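Local coordinates for capsid polyprotein VP90 (Turkey astrovirus 2, PDB 3TS3) that forms, through this projection domain, the spike on the surface of the astrovirus capsid, whose polyprotein probably self-assembles into an icosahedral T=3 immature shell, at residues S75-L80 / E129-R134; S45-N50 / T172-A177; F157-T160 / Y165-F168; I57-R60 / G66-F69. One frame throughout, in Å; residues are numbered along the deposited sequence.

Contact 1: residues S75-L80 / E129-R134; sequences SWWNIL and EQLKQR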
# COMPACT_ATOMS: atom_id res chain seq x y z
N SER C 75 -23.03 -7.55 0.37
CA SER C 75 -23.72 -7.66 -0.92
C SER C 75 -22.81 -7.45 -2.13
O SER C 75 -23.22 -7.70 -3.25
CB SER C 75 -24.90 -6.68 -0.98
OG SER C 75 -25.93 -7.04 -0.09
N TRP C 76 -21.60 -6.95 -1.91
CA TRP C 76 -20.68 -6.68 -3.01
C TRP C 76 -19.38 -7.47 -2.85
O TRP C 76 -18.62 -7.28 -1.92
CB TRP C 76 -20.42 -5.18 -3.12
CG TRP C 76 -21.67 -4.39 -3.42
CD1 TRP C 76 -22.49 -3.77 -2.52
CD2 TRP C 76 -22.24 -4.14 -4.71
NE1 TRP C 76 -23.53 -3.16 -3.17
CE2 TRP C 76 -23.39 -3.36 -4.52
CE3 TRP C 76 -21.87 -4.49 -6.02
CZ2 TRP C 76 -24.19 -2.94 -5.57
CZ3 TRP C 76 -22.67 -4.06 -7.06
CH2 TRP C 76 -23.81 -3.30 -6.83
N TRP C 77 -19.16 -8.38 -3.79
CA TRP C 77 -18.06 -9.32 -3.74
C TRP C 77 -17.11 -9.06 -4.88
O TRP C 77 -17.52 -8.82 -5.99
CB TRP C 77 -18.63 -10.74 -3.76
CG TRP C 77 -19.48 -10.95 -2.56
CD1 TRP C 77 -20.84 -10.81 -2.48
CD2 TRP C 77 -19.04 -11.28 -1.24
NE1 TRP C 77 -21.26 -11.05 -1.19
CE2 TRP C 77 -20.17 -11.34 -0.42
CE3 TRP C 77 -17.78 -11.54 -0.68
CZ2 TRP C 77 -20.08 -11.64 0.94
CZ3 TRP C 77 -17.70 -11.84 0.65
CH2 TRP C 77 -18.85 -11.89 1.45
N ASN C 78 -15.83 -9.05 -4.56
CA ASN C 78 -14.82 -8.66 -5.52
C ASN C 78 -13.73 -9.70 -5.70
O ASN C 78 -13.12 -10.11 -4.74
CB ASN C 78 -14.21 -7.33 -5.06
CG ASN C 78 -15.27 -6.28 -4.82
OD1 ASN C 78 -15.70 -5.62 -5.75
ND2 ASN C 78 -15.68 -6.12 -3.58
N ILE C 79 -13.51 -10.11 -6.94
CA ILE C 79 -12.45 -11.03 -7.28
C ILE C 79 -11.45 -10.23 -8.11
O ILE C 79 -11.67 -9.99 -9.29
CB ILE C 79 -13.01 -12.20 -8.11
CG1 ILE C 79 -14.18 -12.85 -7.38
CG2 ILE C 79 -11.93 -13.23 -8.38
CD1 ILE C 79 -14.96 -13.84 -8.22
N LEU C 80 -10.34 -9.84 -7.49
CA LEU C 80 -9.35 -9.01 -8.16
C LEU C 80 -8.02 -9.74 -8.34
O LEU C 80 -7.66 -10.60 -7.56
CB LEU C 80 -9.13 -7.71 -7.39
CG LEU C 80 -10.35 -6.81 -7.20
CD1 LEU C 80 -9.89 -5.47 -6.64
CD2 LEU C 80 -11.07 -6.61 -8.52
N GLU C 129 -23.41 -20.24 -5.27
CA GLU C 129 -22.92 -21.12 -6.31
C GLU C 129 -22.26 -20.30 -7.41
O GLU C 129 -21.19 -20.63 -7.87
CB GLU C 129 -24.11 -21.86 -6.95
CG GLU C 129 -24.86 -22.82 -6.07
CD GLU C 129 -26.02 -23.50 -6.80
OE1 GLU C 129 -26.91 -22.79 -7.31
OE2 GLU C 129 -26.04 -24.73 -6.86
N GLN C 130 -22.91 -19.22 -7.81
CA GLN C 130 -22.39 -18.38 -8.88
C GLN C 130 -21.05 -17.76 -8.51
O GLN C 130 -20.17 -17.63 -9.34
CB GLN C 130 -23.39 -17.28 -9.23
CG GLN C 130 -23.05 -16.48 -10.46
CD GLN C 130 -23.51 -17.16 -11.74
OE1 GLN C 130 -22.85 -18.06 -12.25
NE2 GLN C 130 -24.65 -16.72 -12.25
N LEU C 131 -20.90 -17.37 -7.26
CA LEU C 131 -19.67 -16.76 -6.82
C LEU C 131 -18.53 -17.78 -6.83
O LEU C 131 -17.43 -17.48 -7.23
CB LEU C 131 -19.84 -16.11 -5.45
CG LEU C 131 -18.66 -15.33 -4.88
CD1 LEU C 131 -18.13 -14.32 -5.88
CD2 LEU C 131 -19.08 -14.65 -3.59
N LYS C 132 -18.82 -19.00 -6.40
CA LYS C 132 -17.80 -20.03 -6.42
C LYS C 132 -17.37 -20.27 -7.86
O LYS C 132 -16.20 -20.48 -8.13
CB LYS C 132 -18.31 -21.34 -5.84
CG LYS C 132 -18.40 -21.40 -4.35
CD LYS C 132 -19.07 -22.70 -3.98
CE LYS C 132 -19.37 -22.80 -2.52
NZ LYS C 132 -20.20 -24.00 -2.25
N GLN C 133 -18.32 -20.23 -8.78
CA GLN C 133 -18.01 -20.45 -10.18
C GLN C 133 -17.06 -19.37 -10.69
O GLN C 133 -16.11 -19.66 -11.39
CB GLN C 133 -19.30 -20.41 -11.01
CG GLN C 133 -19.19 -20.99 -12.40
CD GLN C 133 -19.55 -22.46 -12.44
OE1 GLN C 133 -19.14 -23.23 -11.57
NE2 GLN C 133 -20.32 -22.85 -13.45
N ARG C 134 -17.32 -18.13 -10.31
CA ARG C 134 -16.46 -17.02 -10.71
C ARG C 134 -15.05 -17.13 -10.14
O ARG C 134 -14.09 -16.78 -10.80
CB ARG C 134 -17.05 -15.68 -10.31
CG ARG C 134 -18.29 -15.36 -11.05
CD ARG C 134 -18.28 -13.93 -11.47
NE ARG C 134 -19.55 -13.53 -12.04
CZ ARG C 134 -20.02 -12.30 -11.98
NH1 ARG C 134 -19.32 -11.36 -11.39
NH2 ARG C 134 -21.20 -12.01 -12.52
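The indole of Trp77 takes Leu131 over one face. The methyl CD2 of Leu131 stands above the five-membered ring, 4.2 Å from its centroid and 27° off the ring normal, offset toward the rim. This is a CH-pi contact, and the two side chains cross at about a right angle. NE1 of Trp77 makes weak hydrogen bonds to Ala74 O and Asn50 O. The other methyl of Leu131, CD1, lies 4.0 Å from Ile79 CD1. Leu131 thus spans both inward-pointing residues of the strand. Chi1 of -176° carries its CG toward the strand, and chi2 turns one methyl to each residue. One turn on, Ile79 CD1 presses on Arg134 CB at 3.5 Å. Arg134 uses only the root of its chain here. Its NH1 bonds to Arg47 O, on the next strand of the sheet. Helix 129-135 therefore lies along strand 76-81, with 14° between the N-to-C directions of the short segments and their axes 10.2 Å apart. The strand-helix contact is apolar throughout: it depends on shape and on the burial of Trp77, Ile79 and Leu131, while the arginine's charged end is held by backbone carbonyl oxygen.

Contact 2: residues S45-N50 / T172-A177; sequences SSRYNN and TEDPGA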
# COMPACT_ATOMS: atom_id res chain seq x y z
N SER C 45 -15.77 -9.74 -14.85
CA SER C 45 -16.16 -10.82 -13.96
C SER C 45 -15.83 -10.55 -12.49
O SER C 45 -16.20 -11.32 -11.63
CB SER C 45 -15.52 -12.13 -14.40
OG SER C 45 -15.96 -12.49 -15.69
N SER C 46 -15.10 -9.48 -12.22
CA SER C 46 -14.66 -9.16 -10.87
C SER C 46 -15.74 -8.82 -9.86
O SER C 46 -15.66 -9.22 -8.71
CB SER C 46 -13.61 -8.05 -10.90
OG SER C 46 -12.41 -8.55 -11.46
N ARG C 47 -16.75 -8.08 -10.29
CA ARG C 47 -17.79 -7.62 -9.38
C ARG C 47 -19.01 -8.52 -9.39
O ARG C 47 -19.64 -8.73 -10.42
CB ARG C 47 -18.20 -6.20 -9.76
CG ARG C 47 -19.18 -5.54 -8.79
CD ARG C 47 -19.68 -4.21 -9.32
NE ARG C 47 -20.44 -4.40 -10.54
CZ ARG C 47 -21.10 -3.44 -11.18
NH1 ARG C 47 -21.11 -2.21 -10.70
NH2 ARG C 47 -21.75 -3.72 -12.29
N TYR C 48 -19.33 -9.05 -8.22
CA TYR C 48 -20.50 -9.90 -8.03
C TYR C 48 -21.40 -9.27 -6.97
O TYR C 48 -20.96 -8.95 -5.88
CB TYR C 48 -20.06 -11.30 -7.60
CG TYR C 48 -21.19 -12.24 -7.30
CD1 TYR C 48 -21.90 -12.85 -8.32
CD2 TYR C 48 -21.56 -12.50 -6.00
CE1 TYR C 48 -22.94 -13.70 -8.05
CE2 TYR C 48 -22.60 -13.35 -5.72
CZ TYR C 48 -23.28 -13.95 -6.74
OH TYR C 48 -24.31 -14.80 -6.46
N ASN C 49 -22.67 -9.09 -7.33
CA ASN C 49 -23.63 -8.45 -6.45
C ASN C 49 -24.76 -9.37 -5.97
O ASN C 49 -25.71 -9.64 -6.70
CB ASN C 49 -24.21 -7.24 -7.20
CG ASN C 49 -25.29 -6.51 -6.45
OD1 ASN C 49 -26.24 -6.02 -7.05
ND2 ASN C 49 -25.14 -6.40 -5.13
N ASN C 50 -24.61 -9.88 -4.76
CA ASN C 50 -25.67 -10.56 -4.04
C ASN C 50 -25.37 -10.62 -2.55
O ASN C 50 -24.25 -10.86 -2.15
CB ASN C 50 -25.89 -11.97 -4.60
CG ASN C 50 -27.19 -12.58 -4.12
OD1 ASN C 50 -28.21 -11.92 -4.09
ND2 ASN C 50 -27.14 -13.84 -3.75
N THR C 172 -18.65 -2.57 1.24
CA THR C 172 -19.94 -2.14 1.77
C THR C 172 -20.88 -1.63 0.68
O THR C 172 -22.09 -1.66 0.84
CB THR C 172 -19.78 -1.08 2.85
OG1 THR C 172 -19.05 0.03 2.31
CG2 THR C 172 -19.04 -1.65 4.03
N GLU C 173 -20.32 -1.13 -0.41
CA GLU C 173 -21.09 -0.55 -1.50
C GLU C 173 -20.48 -0.90 -2.85
O GLU C 173 -19.38 -1.44 -2.92
CB GLU C 173 -21.22 0.98 -1.35
CG GLU C 173 -21.84 1.46 -0.04
CD GLU C 173 -23.29 1.04 0.15
OE1 GLU C 173 -23.93 0.62 -0.83
OE2 GLU C 173 -23.78 1.13 1.28
N ASP C 174 -21.20 -0.57 -3.91
CA ASP C 174 -20.79 -0.87 -5.28
C ASP C 174 -19.45 -0.20 -5.53
O ASP C 174 -19.32 0.99 -5.33
CB ASP C 174 -21.86 -0.27 -6.20
CG ASP C 174 -21.66 -0.58 -7.66
OD1 ASP C 174 -20.65 -1.20 -8.02
OD2 ASP C 174 -22.53 -0.20 -8.46
N PRO C 175 -18.45 -0.97 -5.96
CA PRO C 175 -17.13 -0.43 -6.28
C PRO C 175 -17.15 0.33 -7.60
O PRO C 175 -16.21 1.03 -7.94
CB PRO C 175 -16.24 -1.67 -6.37
CG PRO C 175 -17.18 -2.76 -6.75
CD PRO C 175 -18.47 -2.44 -6.05
N GLY C 176 -18.25 0.18 -8.33
CA GLY C 176 -18.41 0.76 -9.65
C GLY C 176 -18.22 -0.27 -10.73
O GLY C 176 -17.49 -1.23 -10.56
N ALA C 177 -18.88 -0.07 -11.87
CA ALA C 177 -18.81 -0.99 -12.99
C ALA C 177 -17.38 -1.11 -13.50
O ALA C 177 -16.97 -2.16 -13.95
CB ALA C 177 -19.75 -0.57 -14.10
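Asp174 OD1 is gripped by two donors, Arg47 NH1 from the strand and Gly176 N from its own loop. The arginine bond is part of a salt bridge, with NH1 2.9 Å from OD1 and an angle of 148° at the hydrogen. It meets the oxygen on the syn side, a little out of the carboxylate plane. The guanidinium and carboxylate planes are turned about 50° apart, so the two groups are well out of a common plane, and a single N-H makes the bond. Gly176 N reaches the same OD1 at 2.8 Å, from above the carboxylate plane. That bond closes an Asx turn and fixes the carboxylate for the arginine.

The chain of Arg47 leaves opposite its backbone N (chi1 -174°) and bends at chi3. The extended part runs past the ring of Pro175, where Arg47 CD lies 3.9 Å from Pro175 CG. Beyond the bend, Ala177 CA sits over one face of the guanidinium, 3.8 Å from Arg47 CZ. The single side chain thus serves several neighbours: its CG and CD touch Pro175, and its guanidinium meets Asp174, Gly176 and Ala177. Both members of the charge pair are partly exposed.

The loop 172-177 follows strand 164-171 and touches strand 76-81. Asp174 packs on Trp76 there, and Pro175 on Asn78. Arg47 lies on strand 47-52, which pairs with strand 76-81. Its carbonyl oxygen accepts from Arg134 NH1, so the strand is tied to helix 129-135 as well.

Contact 3: residues F157-T160 / Y165-F168; sequences FYRT and YILF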
# COMPACT_ATOMS: atom_id res chain seq x y z
N PHE C 157 -5.82 -15.93 -2.72
CA PHE C 157 -5.71 -17.25 -3.31
C PHE C 157 -4.61 -17.24 -4.36
O PHE C 157 -4.30 -16.22 -4.93
CB PHE C 157 -6.99 -17.64 -4.05
CG PHE C 157 -8.22 -17.78 -3.19
CD1 PHE C 157 -8.44 -18.93 -2.45
CD2 PHE C 157 -9.18 -16.79 -3.18
CE1 PHE C 157 -9.58 -19.06 -1.69
CE2 PHE C 157 -10.32 -16.93 -2.43
CZ PHE C 157 -10.52 -18.06 -1.68
N TYR C 158 -4.05 -18.42 -4.61
CA TYR C 158 -3.21 -18.60 -5.77
C TYR C 158 -3.97 -19.60 -6.64
O TYR C 158 -4.09 -20.76 -6.28
CB TYR C 158 -1.83 -19.13 -5.40
CG TYR C 158 -0.88 -19.24 -6.58
CD1 TYR C 158 -0.52 -18.13 -7.30
CD2 TYR C 158 -0.34 -20.45 -6.94
CE1 TYR C 158 0.34 -18.22 -8.37
CE2 TYR C 158 0.52 -20.56 -8.01
CZ TYR C 158 0.86 -19.44 -8.72
OH TYR C 158 1.72 -19.53 -9.79
N ARG C 159 -4.47 -19.13 -7.78
CA ARG C 159 -5.19 -20.02 -8.69
C ARG C 159 -4.15 -20.65 -9.59
O ARG C 159 -3.71 -20.06 -10.56
CB ARG C 159 -6.23 -19.24 -9.50
CG ARG C 159 -7.12 -20.12 -10.37
CD ARG C 159 -7.92 -19.34 -11.41
NE ARG C 159 -8.93 -18.47 -10.84
CZ ARG C 159 -9.09 -17.19 -11.14
NH1 ARG C 159 -8.30 -16.60 -12.02
NH2 ARG C 159 -10.05 -16.49 -10.56
N THR C 160 -3.78 -21.87 -9.25
CA THR C 160 -2.69 -22.58 -9.90
C THR C 160 -2.91 -22.79 -11.39
O THR C 160 -1.97 -22.78 -12.15
CB THR C 160 -2.41 -23.93 -9.23
OG1 THR C 160 -3.55 -24.78 -9.33
CG2 THR C 160 -2.09 -23.74 -7.76
N TYR C 165 -2.65 -14.63 -8.69
CA TYR C 165 -2.91 -14.37 -7.28
C TYR C 165 -4.21 -13.59 -7.24
O TYR C 165 -4.32 -12.51 -7.82
CB TYR C 165 -1.80 -13.54 -6.66
CG TYR C 165 -0.48 -14.26 -6.49
CD1 TYR C 165 0.44 -14.33 -7.52
CD2 TYR C 165 -0.16 -14.85 -5.29
CE1 TYR C 165 1.63 -14.98 -7.35
CE2 TYR C 165 1.02 -15.50 -5.12
CZ TYR C 165 1.92 -15.55 -6.15
OH TYR C 165 3.09 -16.20 -5.97
N ILE C 166 -5.21 -14.15 -6.58
CA ILE C 166 -6.52 -13.57 -6.55
C ILE C 166 -6.86 -13.04 -5.18
O ILE C 166 -6.87 -13.78 -4.22
CB ILE C 166 -7.57 -14.62 -6.93
CG1 ILE C 166 -7.26 -15.21 -8.30
CG2 ILE C 166 -8.97 -14.04 -6.87
CD1 ILE C 166 -7.32 -14.20 -9.42
N LEU C 167 -7.14 -11.75 -5.09
CA LEU C 167 -7.51 -11.16 -3.82
C LEU C 167 -9.03 -11.07 -3.77
O LEU C 167 -9.64 -10.44 -4.60
CB LEU C 167 -6.89 -9.76 -3.71
CG LEU C 167 -7.22 -8.98 -2.44
CD1 LEU C 167 -6.69 -9.65 -1.19
CD2 LEU C 167 -6.70 -7.56 -2.56
N PHE C 168 -9.62 -11.74 -2.79
CA PHE C 168 -11.07 -11.84 -2.69
C PHE C 168 -11.57 -11.16 -1.43
O PHE C 168 -11.16 -11.51 -0.34
CB PHE C 168 -11.46 -13.33 -2.70
CG PHE C 168 -12.92 -13.58 -2.43
CD1 PHE C 168 -13.87 -13.24 -3.35
CD2 PHE C 168 -13.32 -14.19 -1.26
CE1 PHE C 168 -15.19 -13.48 -3.13
CE2 PHE C 168 -14.66 -14.43 -1.02
CZ PHE C 168 -15.58 -14.07 -1.95
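Tyr158 turns the edge of its ring to the face of Tyr165. The two planes make 50° and the centroids are 4.7 Å apart, an edge-to-face pair with a marked tilt. Tyr158 CD1 stands over the centre of the Tyr165 ring, 3.6 Å above its plane. Tyr158 has CG anti to its backbone N (chi1 -176°), whereas Tyr165 has CG anti to the carbonyl carbon. With these different torsions the two rings meet on one face of the sheet. Met102 and Leu105 of helix 102-105 also touch Tyr165.

The other face carries Phe157 and Ile166. Phe157 lies side by side with Phe168, pointing the same way. Phe168 CB meets the edge of the Phe157 ring, 3.8 Å from CE2. The end of Ile166 reaches Arg159, with CG1 3.7 Å above one face of the guanidinium. Arg159 NH2 bonds to Leu135 O and NH1 forms a salt bridge with Asp162. Those partners satisfy the two nitrogens while the isoleucine packs on a guanidinium face.

Phe157 N donates to Ile166 O and Ile166 N to Phe157 O, each at 2.8 Å. Tyr158 and Tyr165 form the adjoining non-hydrogen-bonded pair. This is the usual alternation of an antiparallel beta hairpin, here strands 153-159 and 164-171 within the large sheet of the spike domain.

Contact 4: residues I57-R60 / G66-F69; sequences IGYR and GTLF. Unlike the reference sequence in segment 66-69: Leu68 (reference Ser).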
# COMPACT_ATOMS: atom_id res chain seq x y z
N ILE C 57 -14.71 -18.93 4.03
CA ILE C 57 -13.72 -19.50 3.15
C ILE C 57 -13.29 -20.82 3.78
O ILE C 57 -12.86 -20.85 4.92
CB ILE C 57 -12.50 -18.58 3.01
CG1 ILE C 57 -12.88 -17.26 2.32
CG2 ILE C 57 -11.39 -19.29 2.23
CD1 ILE C 57 -13.48 -17.42 0.94
N GLY C 58 -13.43 -21.91 3.04
CA GLY C 58 -13.07 -23.22 3.56
C GLY C 58 -11.68 -23.69 3.21
O GLY C 58 -11.16 -23.39 2.14
N TYR C 59 -11.08 -24.44 4.12
CA TYR C 59 -9.76 -25.01 3.88
C TYR C 59 -9.59 -26.37 4.54
O TYR C 59 -10.38 -26.75 5.39
CB TYR C 59 -8.65 -24.03 4.28
CG TYR C 59 -8.59 -23.64 5.74
CD1 TYR C 59 -7.73 -24.28 6.61
CD2 TYR C 59 -9.38 -22.62 6.25
CE1 TYR C 59 -7.64 -23.92 7.93
CE2 TYR C 59 -9.30 -22.25 7.57
CZ TYR C 59 -8.44 -22.91 8.41
OH TYR C 59 -8.36 -22.55 9.74
N ARG C 60 -8.56 -27.10 4.13
CA ARG C 60 -8.31 -28.44 4.64
C ARG C 60 -7.44 -28.44 5.89
O ARG C 60 -6.47 -27.70 5.99
CB ARG C 60 -7.68 -29.32 3.56
CG ARG C 60 -7.26 -30.70 4.04
CD ARG C 60 -6.55 -31.48 2.94
NE ARG C 60 -7.33 -31.49 1.71
CZ ARG C 60 -8.07 -32.51 1.30
NH1 ARG C 60 -8.14 -33.62 2.02
NH2 ARG C 60 -8.75 -32.43 0.17
N GLY C 66 -12.41 -30.84 6.71
CA GLY C 66 -12.15 -29.45 6.43
C GLY C 66 -12.66 -28.53 7.51
O GLY C 66 -13.37 -28.95 8.42
N THR C 67 -12.31 -27.26 7.39
CA THR C 67 -12.71 -26.23 8.33
C THR C 67 -12.87 -24.92 7.57
O THR C 67 -12.89 -24.92 6.36
CB THR C 67 -11.78 -26.12 9.55
OG1 THR C 67 -12.32 -25.16 10.46
CG2 THR C 67 -10.38 -25.72 9.13
N LEU C 68 -13.04 -23.81 8.28
CA LEU C 68 -13.29 -22.55 7.60
C LEU C 68 -12.93 -21.33 8.45
O LEU C 68 -12.73 -21.44 9.65
CB LEU C 68 -14.76 -22.45 7.22
CG LEU C 68 -15.72 -22.45 8.41
CD1 LEU C 68 -15.78 -21.08 9.08
CD2 LEU C 68 -17.11 -22.87 8.00
N PHE C 69 -12.85 -20.18 7.79
CA PHE C 69 -12.81 -18.90 8.47
C PHE C 69 -13.97 -18.03 7.97
O PHE C 69 -14.22 -17.96 6.78
CB PHE C 69 -11.43 -18.21 8.48
CG PHE C 69 -10.87 -17.84 7.12
CD1 PHE C 69 -11.11 -16.59 6.57
CD2 PHE C 69 -10.00 -18.68 6.46
CE1 PHE C 69 -10.55 -16.23 5.36
CE2 PHE C 69 -9.44 -18.33 5.25
CZ PHE C 69 -9.71 -17.10 4.70
O HOH W 1 -10.17 -21.02 10.84
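Ile57 and Phe69 form a hydrogen-bonded pair in an antiparallel beta hairpin, strands 56-59 and 67-70. Ile57 N donates to Phe69 O, and Phe69 N donates to Ile57 O at 2.9 Å. The second such pair is Tyr59 and Thr67. Thr67 N bonds to Tyr59 O at 2.8 Å, nearly in line with the carbonyl. Tyr59 N reaches Thr67 O from above its carbonyl plane, 40° out of it. Thr67 O has a second donor in Thr124 OG1.

Gly58 and Leu68 form the non-hydrogen-bonded pair between these two. Two of their polar atoms have outside partners: Gly58 N bonds to Thr125 OG1, and Leu68 O accepts from a water. Leu68 differs from the reference sequence; its CB lies 3.4 Å from Ile57 O. Arg60 forms a salt bridge with Glu139 through NH2.

On the face with Ile57, Tyr59, Thr67 and Phe69 the side chains pack closely through two CH-pi contacts. Ile57 CB lies over the Phe69 ring, 3.8 Å from its centroid. Thr67 CG2 likewise lies over the Tyr59 ring, 3.7 Å from its centroid. Tyr59 and Phe69 cross at about a right angle, with Tyr59 CE2 at the edge of the Phe69 ring. Tyr59 CG sits between its backbone N and carbonyl carbon (chi1 62°), which lays the ring across the neighbouring strand. The ring's hydroxyl then meets the water bound to Leu68 O: Tyr59 OH is 2.6 Å from that water, which lies in the ring plane.

How the contacts relate
Contacts 1, 2 and 3 share the large antiparallel sheet. Strand 76-81 lies between strands 47-52 and 164-171, and helix 129-135 rests on it. Centres of contacts 1 and 2 are 9 Å apart, and those of 1 and 3 are 13 Å apart. Contact 4 is a separate two-stranded hairpin. It meets contact 3 where Ile57 packs on Phe157 and Phe168, with centres 16 Å apart. Along the chain, contact 4 closes first, then contact 1, then contact 3. Contact 2 encloses all of them, joining segments 122 residues apart. The contacts join the sheet, helix 129-135, the hairpin and the 172-177 loop within the one P2 globular domain.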